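Local coordinates for secreted effector protein sseI (Salmonella enterica subsp. enterica serovar Typhimurium, PDB 4G29) that acts as a secreted Salmonella virulence factor whose catalytic domain belongs to the cysteine protease superfamily and probably works through a papain-like active site, at residues A[53-64]-A[83-94]. Residues are numbered along the deposited sequence; the frame is centred on the assembly and turned at random.
Sequences MNEKGFDNIRYR and VVGNKEGKDYVF
R62 reaches across strand 78-87 to grip D91 end-on, NH1 to OD2 at 2.8 Å and NH2 to OD1 at 2.9 Å. Both bonds are nearly straight and lie in the guanidinium plane, yet they meet the carboxylate oxygens from above its plane. Bends at chi2 (139°) and chi3 (-74°) turn the guanidinium back toward its own segment, where NE and NH2 both donate side-on to the single acceptor N60 O, while V84 CG1 covers one guanidinium face. A water links D91 OD2 to NH2 of R64, whose NE pairs with D137.

Beneath these side chains the antiparallel hairpin strands 61-69 and 78-87 of the central sheet in this papain-like fold are joined in both directions between R62 and V84; D59 and N86 pair likewise beyond a beta bulge. Over the other side of the sheet, where helix 42-55 packs, selenomethionine M53 sets CG above the centre of the F94 ring, 3.8 Å from its centroid, while SE lies oblique to the same ring, 4.1 Å from its centroid, in a Met-aromatic contact and touches V83 CG1 at 3.6 Å. F94 turns its edge to the face of F58 in a T-shaped pair, planes at 85°, and K87 CD lies over an F58 face. Helix 18-26 adds Y21 against both phenylalanines. A Schellman motif at G57 ends helix 42-55.

The contact thus couples an apolar helix-to-sheet core with a two-point salt bridge that spans three strands and probably limits rotation of the R62 guanidinium.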
loop_
_atom_site.group_PDB
_atom_site.type_symbol
_atom_site.label_atom_id
_atom_site.label_comp_id
_atom_site.label_asym_id
_atom_site.label_seq_id
_atom_site.Cartn_x
_atom_site.Cartn_y
_atom_site.Cartn_z
HETATM N N MSE A 53 6.935 -11.807 6.654
HETATM C CA MSE A 53 7.402 -12.141 5.322
HETATM C C MSE A 53 8.819 -12.713 5.326
HETATM O O MSE A 53 9.101 -13.730 4.642
HETATM C CB MSE A 53 7.290 -10.886 4.421
HETATM C CG MSE A 53 5.846 -10.414 4.189
HETATM SE SE MSE A 53 5.888 -8.822 3.117
HETATM C CE MSE A 53 6.595 -9.554 1.536
ATOM N N ASN A 54 9.691 -12.148 6.137
ATOM C CA ASN A 54 11.068 -12.560 6.204
ATOM C C ASN A 54 11.125 -13.973 6.735
ATOM O O ASN A 54 11.837 -14.826 6.219
ATOM C CB ASN A 54 11.886 -11.591 7.054
ATOM C CG ASN A 54 13.250 -12.102 7.338
ATOM O OD1 ASN A 54 14.119 -12.095 6.474
ATOM N ND2 ASN A 54 13.459 -12.559 8.564
ATOM N N GLU A 55 10.315 -14.240 7.743
ATOM C CA GLU A 55 10.353 -15.561 8.337
ATOM C C GLU A 55 9.726 -16.631 7.387
ATOM O O GLU A 55 10.035 -17.799 7.453
ATOM C CB GLU A 55 9.716 -15.499 9.710
ATOM C CG GLU A 55 10.168 -16.656 10.591
ATOM C CD GLU A 55 9.263 -17.835 10.452
ATOM O OE1 GLU A 55 8.096 -17.605 10.015
ATOM O OE2 GLU A 55 9.708 -18.973 10.760
ATOM N N LYS A 56 8.900 -16.199 6.451
ATOM C CA LYS A 56 8.347 -17.069 5.455
ATOM C C LYS A 56 9.284 -17.281 4.266
ATOM O O LYS A 56 8.954 -18.080 3.373
ATOM C CB LYS A 56 6.975 -16.585 5.009
ATOM C CG LYS A 56 5.834 -16.741 6.012
ATOM C CD LYS A 56 5.893 -18.068 6.768
ATOM C CE LYS A 56 4.900 -18.156 7.879
ATOM N NZ LYS A 56 4.975 -19.449 8.673
ATOM N N GLY A 57 10.439 -16.605 4.249
ATOM C CA GLY A 57 11.424 -16.747 3.161
ATOM C C GLY A 57 11.273 -15.768 1.994
ATOM O O GLY A 57 11.838 -16.016 0.920
ATOM N N PHE A 58 10.543 -14.658 2.196
ATOM C CA PHE A 58 10.562 -13.557 1.233
ATOM C C PHE A 58 11.863 -12.815 1.499
ATOM O O PHE A 58 12.312 -12.746 2.647
ATOM C CB PHE A 58 9.370 -12.606 1.417
ATOM C CG PHE A 58 8.067 -13.199 1.010
ATOM C CD1 PHE A 58 7.536 -12.928 -0.249
ATOM C CD2 PHE A 58 7.362 -14.005 1.864
ATOM C CE1 PHE A 58 6.363 -13.471 -0.641
ATOM C CE2 PHE A 58 6.184 -14.576 1.475
ATOM C CZ PHE A 58 5.660 -14.291 0.231
ATOM N N ASP A 59 12.507 -12.287 0.473
ATOM C CA ASP A 59 13.646 -11.392 0.731
ATOM C C ASP A 59 13.529 -10.087 -0.086
ATOM O O ASP A 59 12.469 -9.787 -0.678
ATOM C CB ASP A 59 14.973 -12.117 0.531
ATOM C CG ASP A 59 15.162 -12.590 -0.852
ATOM O OD1 ASP A 59 14.409 -12.176 -1.731
ATOM O OD2 ASP A 59 16.118 -13.393 -1.107
ATOM N N ASN A 60 14.578 -9.272 -0.035
ATOM C CA ASN A 60 14.527 -7.939 -0.623
ATOM C C ASN A 60 13.215 -7.235 -0.210
ATOM O O ASN A 60 12.459 -6.754 -1.036
ATOM C CB ASN A 60 14.642 -7.939 -2.134
ATOM C CG ASN A 60 14.849 -6.541 -2.684
ATOM O OD1 ASN A 60 15.285 -5.661 -1.959
ATOM N ND2 ASN A 60 14.474 -6.318 -3.924
ATOM N N ILE A 61 13.024 -7.146 1.097
ATOM C CA ILE A 61 11.831 -6.545 1.667
ATOM C C ILE A 61 11.958 -5.021 1.555
ATOM O O ILE A 61 12.984 -4.438 1.878
ATOM C CB ILE A 61 11.625 -6.938 3.136
ATOM C CG1 ILE A 61 11.593 -8.476 3.288
ATOM C CG2 ILE A 61 10.392 -6.200 3.703
ATOM C CD1 ILE A 61 10.394 -9.081 2.823
ATOM N N ARG A 62 10.909 -4.404 1.014
ATOM C CA ARG A 62 10.836 -2.972 0.895
ATOM C C ARG A 62 9.525 -2.506 1.517
ATOM O O ARG A 62 8.549 -3.279 1.548
ATOM C CB ARG A 62 10.872 -2.554 -0.569
ATOM C CG ARG A 62 12.209 -2.678 -1.238
ATOM C CD ARG A 62 12.027 -3.218 -2.640
ATOM N NE ARG A 62 11.699 -4.643 -2.628
ATOM C CZ ARG A 62 11.166 -5.332 -3.636
ATOM N NH1 ARG A 62 10.858 -4.750 -4.813
ATOM N NH2 ARG A 62 10.961 -6.629 -3.493
ATOM N N TYR A 63 9.517 -1.213 1.874
ATOM C CA TYR A 63 8.416 -0.542 2.500
ATOM C C TYR A 63 7.890 0.458 1.491
ATOM O O TYR A 63 8.609 1.330 1.078
ATOM C CB TYR A 63 8.875 0.105 3.783
ATOM C CG TYR A 63 9.407 -0.913 4.768
ATOM C CD1 TYR A 63 8.538 -1.723 5.513
ATOM C CD2 TYR A 63 10.774 -1.142 4.885
ATOM C CE1 TYR A 63 9.018 -2.653 6.411
ATOM C CE2 TYR A 63 11.259 -2.146 5.729
ATOM C CZ TYR A 63 10.400 -2.860 6.497
ATOM O OH TYR A 63 10.969 -3.815 7.316
ATOM N N ARG A 64 6.627 0.268 1.121
ATOM C CA ARG A 64 5.994 1.039 0.100
ATOM C C ARG A 64 5.174 2.170 0.694
ATOM O O ARG A 64 4.143 1.921 1.330
ATOM C CB ARG A 64 5.124 0.126 -0.807
ATOM C CG ARG A 64 4.515 0.870 -2.014
ATOM C CD ARG A 64 4.042 -0.105 -3.100
ATOM N NE ARG A 64 5.182 -0.770 -3.733
ATOM C CZ ARG A 64 5.126 -1.542 -4.814
ATOM N NH1 ARG A 64 3.959 -1.848 -5.337
ATOM N NH2 ARG A 64 6.225 -2.053 -5.361
ATOM N N VAL A 83 3.905 -3.529 2.241
ATOM C CA VAL A 83 5.248 -4.163 2.285
ATOM C C VAL A 83 5.415 -5.058 1.059
ATOM O O VAL A 83 4.489 -5.781 0.688
ATOM C CB VAL A 83 5.475 -4.928 3.618
ATOM C CG1 VAL A 83 6.903 -5.405 3.749
ATOM C CG2 VAL A 83 5.100 -4.058 4.861
ATOM N N VAL A 84 6.576 -4.968 0.421
ATOM C CA VAL A 84 6.862 -5.677 -0.820
ATOM C C VAL A 84 8.031 -6.627 -0.579
ATOM O O VAL A 84 9.013 -6.295 0.122
ATOM C CB VAL A 84 7.312 -4.696 -1.920
ATOM C CG1 VAL A 84 7.301 -5.378 -3.277
ATOM C CG2 VAL A 84 6.522 -3.422 -1.883
ATOM N N GLY A 85 7.955 -7.813 -1.165
ATOM C CA GLY A 85 9.065 -8.758 -1.054
ATOM C C GLY A 85 9.136 -9.702 -2.234
ATOM O O GLY A 85 8.133 -9.975 -2.909
ATOM N N ASN A 86 10.351 -10.175 -2.470
ATOM C CA ASN A 86 10.653 -11.098 -3.532
ATOM C C ASN A 86 10.477 -12.536 -3.071
ATOM O O ASN A 86 10.913 -12.906 -1.992
ATOM C CB ASN A 86 12.105 -10.936 -3.982
ATOM C CG ASN A 86 12.578 -12.085 -4.898
ATOM O OD1 ASN A 86 13.390 -12.941 -4.506
ATOM N ND2 ASN A 86 12.061 -12.112 -6.107
ATOM N N LYS A 87 9.888 -13.352 -3.927
ATOM C CA LYS A 87 9.871 -14.777 -3.695
ATOM C C LYS A 87 10.024 -15.438 -5.054
ATOM O O LYS A 87 9.154 -15.322 -5.910
ATOM C CB LYS A 87 8.555 -15.153 -3.029
ATOM C CG LYS A 87 8.393 -16.615 -2.704
ATOM C CD LYS A 87 8.496 -16.916 -1.224
ATOM C CE LYS A 87 8.327 -18.429 -1.020
ATOM N NZ LYS A 87 8.643 -18.838 0.343
ATOM N N GLU A 88 11.167 -16.071 -5.263
ATOM C CA GLU A 88 11.432 -16.817 -6.489
ATOM C C GLU A 88 11.383 -15.942 -7.732
ATOM O O GLU A 88 10.841 -16.335 -8.786
ATOM C CB GLU A 88 10.466 -17.995 -6.608
ATOM C CG GLU A 88 10.646 -18.978 -5.452
ATOM C CD GLU A 88 9.545 -20.015 -5.340
ATOM O OE1 GLU A 88 8.382 -19.739 -5.732
ATOM O OE2 GLU A 88 9.852 -21.112 -4.839
ATOM N N GLY A 89 11.991 -14.771 -7.620
ATOM C CA GLY A 89 12.085 -13.844 -8.742
ATOM C C GLY A 89 10.884 -13.003 -9.051
ATOM O O GLY A 89 10.899 -12.271 -10.033
ATOM N N LYS A 90 9.835 -13.086 -8.228
ATOM C CA LYS A 90 8.681 -12.203 -8.399
ATOM C C LYS A 90 8.410 -11.453 -7.104
ATOM O O LYS A 90 8.634 -11.993 -6.014
ATOM C CB LYS A 90 7.439 -12.968 -8.839
ATOM C CG LYS A 90 7.637 -13.693 -10.146
ATOM C CD LYS A 90 6.364 -14.408 -10.573
ATOM C CE LYS A 90 6.180 -15.699 -9.801
ATOM N NZ LYS A 90 7.111 -16.791 -10.262
ATOM N N ASP A 91 7.954 -10.215 -7.258
ATOM C CA ASP A 91 7.538 -9.367 -6.125
ATOM C C ASP A 91 6.082 -9.616 -5.744
ATOM O O ASP A 91 5.217 -9.748 -6.604
ATOM C CB ASP A 91 7.729 -7.905 -6.481
ATOM C CG ASP A 91 9.197 -7.426 -6.329
ATOM O OD1 ASP A 91 10.037 -8.184 -5.801
ATOM O OD2 ASP A 91 9.504 -6.261 -6.738
ATOM N N TYR A 92 5.835 -9.678 -4.431
ATOM C CA TYR A 92 4.493 -9.695 -3.845
ATOM C C TYR A 92 4.317 -8.523 -2.860
ATOM O O TYR A 92 5.262 -8.106 -2.199
ATOM C CB TYR A 92 4.291 -11.056 -3.143
ATOM C CG TYR A 92 4.346 -12.174 -4.145
ATOM C CD1 TYR A 92 3.211 -12.564 -4.853
ATOM C CD2 TYR A 92 5.558 -12.750 -4.479
ATOM C CE1 TYR A 92 3.279 -13.585 -5.783
ATOM C CE2 TYR A 92 5.636 -13.732 -5.405
ATOM C CZ TYR A 92 4.487 -14.147 -6.064
ATOM O OH TYR A 92 4.536 -15.156 -7.017
ATOM N N VAL A 93 3.106 -8.012 -2.806
ATOM C CA VAL A 93 2.747 -6.918 -1.933
ATOM C C VAL A 93 1.760 -7.466 -0.916
ATOM O O VAL A 93 0.725 -8.003 -1.279
ATOM C CB VAL A 93 2.138 -5.752 -2.681
ATOM C CG1 VAL A 93 1.900 -4.576 -1.731
ATOM C CG2 VAL A 93 3.077 -5.307 -3.836
ATOM N N PHE A 94 2.134 -7.361 0.352
ATOM C CA PHE A 94 1.236 -7.572 1.481
ATOM C C PHE A 94 0.679 -6.204 1.873
ATOM O O PHE A 94 1.422 -5.284 2.316
ATOM C CB PHE A 94 1.989 -8.217 2.638
ATOM C CG PHE A 94 2.223 -9.702 2.508
ATOM C CD1 PHE A 94 3.017 -10.236 1.500
ATOM C CD2 PHE A 94 1.777 -10.559 3.526
ATOM C CE1 PHE A 94 3.275 -11.633 1.430
ATOM C CE2 PHE A 94 2.042 -11.880 3.494
ATOM C CZ PHE A 94 2.771 -12.453 2.421
HETATM O O HOH W 1 13.164 -15.040 -1.625
HETATM O O HOH W 2 7.386 -3.956 -7.232
#